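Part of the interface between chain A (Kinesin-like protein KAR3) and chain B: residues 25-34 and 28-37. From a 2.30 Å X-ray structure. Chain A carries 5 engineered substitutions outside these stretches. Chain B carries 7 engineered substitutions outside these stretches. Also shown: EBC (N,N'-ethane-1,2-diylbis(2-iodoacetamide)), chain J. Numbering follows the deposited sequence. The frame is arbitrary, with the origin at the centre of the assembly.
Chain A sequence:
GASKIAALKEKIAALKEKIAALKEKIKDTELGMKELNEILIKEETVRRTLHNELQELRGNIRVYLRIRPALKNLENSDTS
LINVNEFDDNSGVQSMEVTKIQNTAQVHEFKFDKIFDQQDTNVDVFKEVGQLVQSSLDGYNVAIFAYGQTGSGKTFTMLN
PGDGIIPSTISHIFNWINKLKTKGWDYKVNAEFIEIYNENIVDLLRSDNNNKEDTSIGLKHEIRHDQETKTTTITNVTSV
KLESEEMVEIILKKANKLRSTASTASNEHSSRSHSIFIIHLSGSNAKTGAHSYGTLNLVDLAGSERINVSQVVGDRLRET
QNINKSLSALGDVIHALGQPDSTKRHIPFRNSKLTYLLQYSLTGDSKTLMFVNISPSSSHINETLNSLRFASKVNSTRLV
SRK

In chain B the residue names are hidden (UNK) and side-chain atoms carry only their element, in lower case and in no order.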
# COMPACT_ATOMS: atom_id res chain seq x y z
N LYS A 25 38.54 -8.46 -1.35
CA LYS A 25 37.52 -7.46 -1.05
C LYS A 25 36.56 -7.29 -2.23
O LYS A 25 35.35 -7.25 -2.04
CB LYS A 25 38.16 -6.12 -0.67
CG LYS A 25 37.18 -5.12 -0.08
CD LYS A 25 37.85 -3.78 0.18
CE LYS A 25 36.88 -2.78 0.79
NZ LYS A 25 37.53 -1.46 1.03
N ILE A 26 37.12 -7.22 -3.44
CA ILE A 26 36.34 -7.13 -4.67
C ILE A 26 35.42 -8.34 -4.82
O ILE A 26 34.22 -8.19 -5.10
CB ILE A 26 37.25 -6.99 -5.92
CG1 ILE A 26 38.00 -5.66 -5.88
CG2 ILE A 26 36.43 -7.10 -7.21
CD1 ILE A 26 39.15 -5.55 -6.86
N LYS A 27 35.97 -9.54 -4.63
CA LYS A 27 35.21 -10.78 -4.73
C LYS A 27 34.09 -10.86 -3.69
O LYS A 27 33.01 -11.36 -3.99
CB LYS A 27 36.14 -11.99 -4.61
CG LYS A 27 35.56 -13.30 -5.13
CD LYS A 27 36.51 -14.46 -4.91
CE LYS A 27 35.89 -15.77 -5.38
NZ LYS A 27 36.80 -16.93 -5.16
N ASP A 28 34.37 -10.37 -2.49
CA ASP A 28 33.38 -10.36 -1.41
C ASP A 28 32.24 -9.39 -1.70
O ASP A 28 31.07 -9.72 -1.48
CB ASP A 28 34.04 -10.01 -0.07
CG ASP A 28 33.22 -10.47 1.13
OD1 ASP A 28 33.03 -11.70 1.29
OD2 ASP A 28 32.77 -9.61 1.91
N THR A 29 32.59 -8.22 -2.21
CA THR A 29 31.61 -7.19 -2.57
C THR A 29 30.71 -7.65 -3.72
O THR A 29 29.50 -7.39 -3.70
CB THR A 29 32.32 -5.86 -2.92
OG1 THR A 29 33.26 -5.54 -1.89
CG2 THR A 29 31.31 -4.72 -3.03
N GLU A 30 31.29 -8.35 -4.70
CA GLU A 30 30.53 -8.96 -5.79
C GLU A 30 29.51 -9.96 -5.25
O GLU A 30 28.36 -9.99 -5.69
CB GLU A 30 31.46 -9.66 -6.79
CG GLU A 30 32.21 -8.73 -7.72
CD GLU A 30 33.27 -9.43 -8.55
OE1 GLU A 30 33.60 -10.60 -8.26
OE2 GLU A 30 33.78 -8.81 -9.51
N LEU A 31 29.95 -10.78 -4.29
CA LEU A 31 29.10 -11.77 -3.64
C LEU A 31 27.98 -11.10 -2.84
O LEU A 31 26.83 -11.54 -2.89
CB LEU A 31 29.95 -12.67 -2.73
CG LEU A 31 29.33 -13.94 -2.14
CD1 LEU A 31 29.22 -15.04 -3.19
CD2 LEU A 31 30.17 -14.42 -0.96
N GLY A 32 28.32 -10.05 -2.10
CA GLY A 32 27.35 -9.27 -1.33
C GLY A 32 26.28 -8.64 -2.20
O GLY A 32 25.09 -8.72 -1.88
N MET A 33 26.71 -8.03 -3.31
CA MET A 33 25.79 -7.43 -4.28
C MET A 33 24.87 -8.46 -4.92
O MET A 33 23.67 -8.22 -5.07
CB MET A 33 26.56 -6.66 -5.35
CG MET A 33 26.76 -5.19 -5.01
SD MET A 33 26.99 -4.14 -6.46
CE MET A 33 25.40 -4.31 -7.28
N LYS A 34 25.45 -9.61 -5.28
CA LYS A 34 24.69 -10.75 -5.79
C LYS A 34 23.58 -11.14 -4.81
O LYS A 34 22.44 -11.37 -5.22
CB LYS A 34 25.64 -11.93 -6.04
CG LYS A 34 24.98 -13.17 -6.65
CD LYS A 34 25.97 -14.33 -6.72
CE LYS A 34 25.31 -15.60 -7.24
NZ LYS A 34 24.98 -15.51 -8.69
N UNK B 28 34.74 2.45 -7.13
CA UNK B 28 33.63 2.38 -8.09
C UNK B 28 32.59 1.36 -7.63
O UNK B 28 31.39 1.63 -7.68
n UNK B 28 33.28 1.67 -14.40
c UNK B 28 34.15 2.03 -9.48
c UNK B 28 33.12 2.16 -10.59
c UNK B 28 32.70 1.98 -13.06
c UNK B 28 33.73 1.85 -11.95
N UNK B 29 33.07 0.21 -7.18
CA UNK B 29 32.22 -0.89 -6.70
C UNK B 29 31.39 -0.48 -5.48
O UNK B 29 30.24 -0.91 -5.34
c UNK B 29 33.40 -4.58 -6.16
c UNK B 29 32.43 -3.43 -6.40
c UNK B 29 33.11 -2.08 -6.36
o UNK B 29 33.10 -5.73 -6.47
n UNK B 29 34.56 -4.27 -5.60
N UNK B 30 31.97 0.35 -4.63
CA UNK B 30 31.32 0.84 -3.41
C UNK B 30 30.07 1.65 -3.72
O UNK B 30 29.05 1.54 -3.03
c UNK B 30 31.80 2.08 -1.21
o UNK B 30 32.64 3.18 0.74
c UNK B 30 32.74 3.05 -0.50
o UNK B 30 33.56 3.70 -1.18
c UNK B 30 32.31 1.66 -2.58
N UNK B 31 30.15 2.48 -4.77
CA UNK B 31 29.03 3.28 -5.25
C UNK B 31 27.85 2.39 -5.63
O UNK B 31 26.73 2.62 -5.17
c UNK B 31 28.78 5.38 -8.52
n UNK B 31 27.11 7.24 -8.74
c UNK B 31 27.61 5.96 -9.31
c UNK B 31 29.47 4.14 -6.45
c UNK B 31 28.33 4.87 -7.16
N UNK B 32 28.10 1.38 -6.46
CA UNK B 32 27.08 0.41 -6.86
C UNK B 32 26.51 -0.35 -5.66
O UNK B 32 25.30 -0.49 -5.54
c UNK B 32 29.14 0.12 -9.76
c UNK B 32 29.36 0.66 -11.02
c UNK B 32 28.28 1.09 -11.79
c UNK B 32 27.86 0.01 -9.25
c UNK B 32 27.63 -0.58 -7.89
c UNK B 32 26.99 0.98 -11.29
c UNK B 32 26.78 0.43 -10.03
N UNK B 33 27.40 -0.83 -4.79
CA UNK B 33 27.00 -1.56 -3.59
C UNK B 33 26.06 -0.73 -2.70
O UNK B 33 25.02 -1.22 -2.26
c UNK B 33 27.58 -2.16 -0.33
c UNK B 33 27.30 -4.92 -0.44
c UNK B 33 27.68 -4.21 -1.57
o UNK B 33 26.70 -4.94 1.86
c UNK B 33 27.20 -2.86 0.80
c UNK B 33 27.83 -2.82 -1.54
c UNK B 33 27.07 -4.24 0.74
c UNK B 33 28.22 -2.05 -2.78
N UNK B 34 26.45 0.53 -2.46
CA UNK B 34 25.65 1.47 -1.67
C UNK B 34 24.26 1.73 -2.24
O UNK B 34 23.28 1.82 -1.49
o UNK B 34 27.62 1.79 0.30
n UNK B 34 28.39 3.75 -0.50
c UNK B 34 26.39 2.81 -1.50
c UNK B 34 27.52 2.73 -0.49
N UNK B 35 24.18 1.87 -3.57
CA UNK B 35 22.90 2.05 -4.26
C UNK B 35 21.98 0.85 -4.07
O UNK B 35 20.81 1.00 -3.74
c UNK B 35 23.13 2.28 -5.77
o UNK B 35 24.39 3.75 -7.16
c UNK B 35 23.79 3.62 -6.07
o UNK B 35 23.70 4.56 -5.24
N UNK B 36 22.54 -0.35 -4.26
CA UNK B 36 21.79 -1.60 -4.12
C UNK B 36 21.38 -1.83 -2.66
O UNK B 36 20.26 -2.28 -2.39
o UNK B 36 23.21 -2.45 -5.89
c UNK B 36 21.70 -4.02 -4.84
c UNK B 36 22.60 -2.80 -4.64
N UNK B 37 22.29 -1.52 -1.74
CA UNK B 37 22.04 -1.65 -0.31
C UNK B 37 20.90 -0.73 0.13
O UNK B 37 20.02 -1.15 0.89
c UNK B 37 23.32 -1.33 0.47
c UNK B 37 23.22 -1.47 1.98
c UNK B 37 23.17 -0.34 2.79
c UNK B 37 23.08 -0.46 4.17
c UNK B 37 23.06 -1.71 4.75
o UNK B 37 22.97 -1.83 6.12
c UNK B 37 23.20 -2.73 2.59
c UNK B 37 23.12 -2.85 3.97
O10 EBC J . 18.62 1.23 6.38
C2 EBC J . 19.65 0.79 5.90
C1 EBC J . 19.78 0.51 4.44
N3 EBC J . 20.74 0.53 6.63
C4 EBC J . 20.87 0.88 8.03
C5 EBC J . 20.83 -0.35 8.93
N6 EBC J . 19.51 -0.95 8.98
C7 EBC J . 19.21 -2.05 8.31
O9 EBC J . 19.13 -2.08 7.09
C8 EBC J . 18.96 -3.28 9.13

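Two helices run side by side here, their directions 22° apart and their axes 10.1 Å apart at closest approach.

Position 28 carries four carbons in a row ending in a nitrogen, fully extended and out of reach of chain A. That is lysine, Lys28(B), left to solvent.

Position 29 has three carbons, the third bearing one oxygen and one nitrogen: a carboxamide at the end of a two-carbon arm. Its CA-to-CB bond points toward chain A, and the amide end lies beside the Ile26(A) carbonyl, Thr29(A) and Glu30(A). This is glutamine, Gln29(B), with chi1 and chi2 both t. The modelled OE1 sits 3.0 Å from Ile26(A) O, but the amide is probably turned over in the model, so its two ends are best not told apart. Chain A covers more of Gln29(B) than of any other residue in its stretch.

Position 30 has three carbons, the third carrying two oxygens, a carboxylate pointing away: glutamate, Glu30(B). Position 31 again shows four carbons in a row and a terminal nitrogen, out of reach: Lys31(B).

At position 32 one carbon leads to a six-carbon ring with no further atom. The ring leads away from chain A, and the CB is what touches Met33(A), 3.9 Å from its SD. The residue is phenylalanine, Phe32(B), exposed and only grazing the contact.

Position 33 has the same ring plus one oxygen, and the ring lies alongside chain A, near Thr29(A), Gly32(A) and Met33(A). It is tyrosine, Tyr33(B), with chi1 at t. Met33(A) CG comes within 3.7 Å of Tyr33(B) CD1, and Thr29(A) CG2 within 3.9 Å of that same CD1. Gly32(A) C lies at the ring edge, 4.2 Å from Tyr33(B) CE1. Glycine matters here: an ideal CB on Gly32(A) would stand 3.3 Å from Tyr33(B) CE1, a tight fit.

Position 34 has two carbons, the second carrying one oxygen and one nitrogen, and points away: asparagine, Asn34(B). Position 35 has two carbons, the second with two oxygens, and makes no contact: aspartate, Asp35(B).

Position 36 is a single carbon branching to one oxygen and one carbon, pointing toward chain A, and its side-chain oxygen lies 3.2 Å from Met33(A) CE. This is threonine, Thr36(B). Its OG1 donates to Phe32(B) O at 2.9 Å, one turn back.

Position 37 is one carbon, then a six-carbon ring bearing an oxygen: tyrosine, Tyr37(B). It is out of reach of chain A, and its OH accepts a hydrogen bond from EBC N3 at 3.3 Å.

The contact rests on positions 29, 33 and 36, spaced by four and three. Met33(A) is the hub, touching Phe32(B), Tyr33(B) and Thr36(B), while Thr29(A) meets Gln29(B) and Tyr33(B) one turn earlier. Both threonines turn their hydroxyls back to their own helix, Thr29(A) OG1 reaching Lys25(A) O at 2.7 Å. The charged side chains of chain B stay off the seam.

Chain B, residues 28-37: KQEKFYNDTY
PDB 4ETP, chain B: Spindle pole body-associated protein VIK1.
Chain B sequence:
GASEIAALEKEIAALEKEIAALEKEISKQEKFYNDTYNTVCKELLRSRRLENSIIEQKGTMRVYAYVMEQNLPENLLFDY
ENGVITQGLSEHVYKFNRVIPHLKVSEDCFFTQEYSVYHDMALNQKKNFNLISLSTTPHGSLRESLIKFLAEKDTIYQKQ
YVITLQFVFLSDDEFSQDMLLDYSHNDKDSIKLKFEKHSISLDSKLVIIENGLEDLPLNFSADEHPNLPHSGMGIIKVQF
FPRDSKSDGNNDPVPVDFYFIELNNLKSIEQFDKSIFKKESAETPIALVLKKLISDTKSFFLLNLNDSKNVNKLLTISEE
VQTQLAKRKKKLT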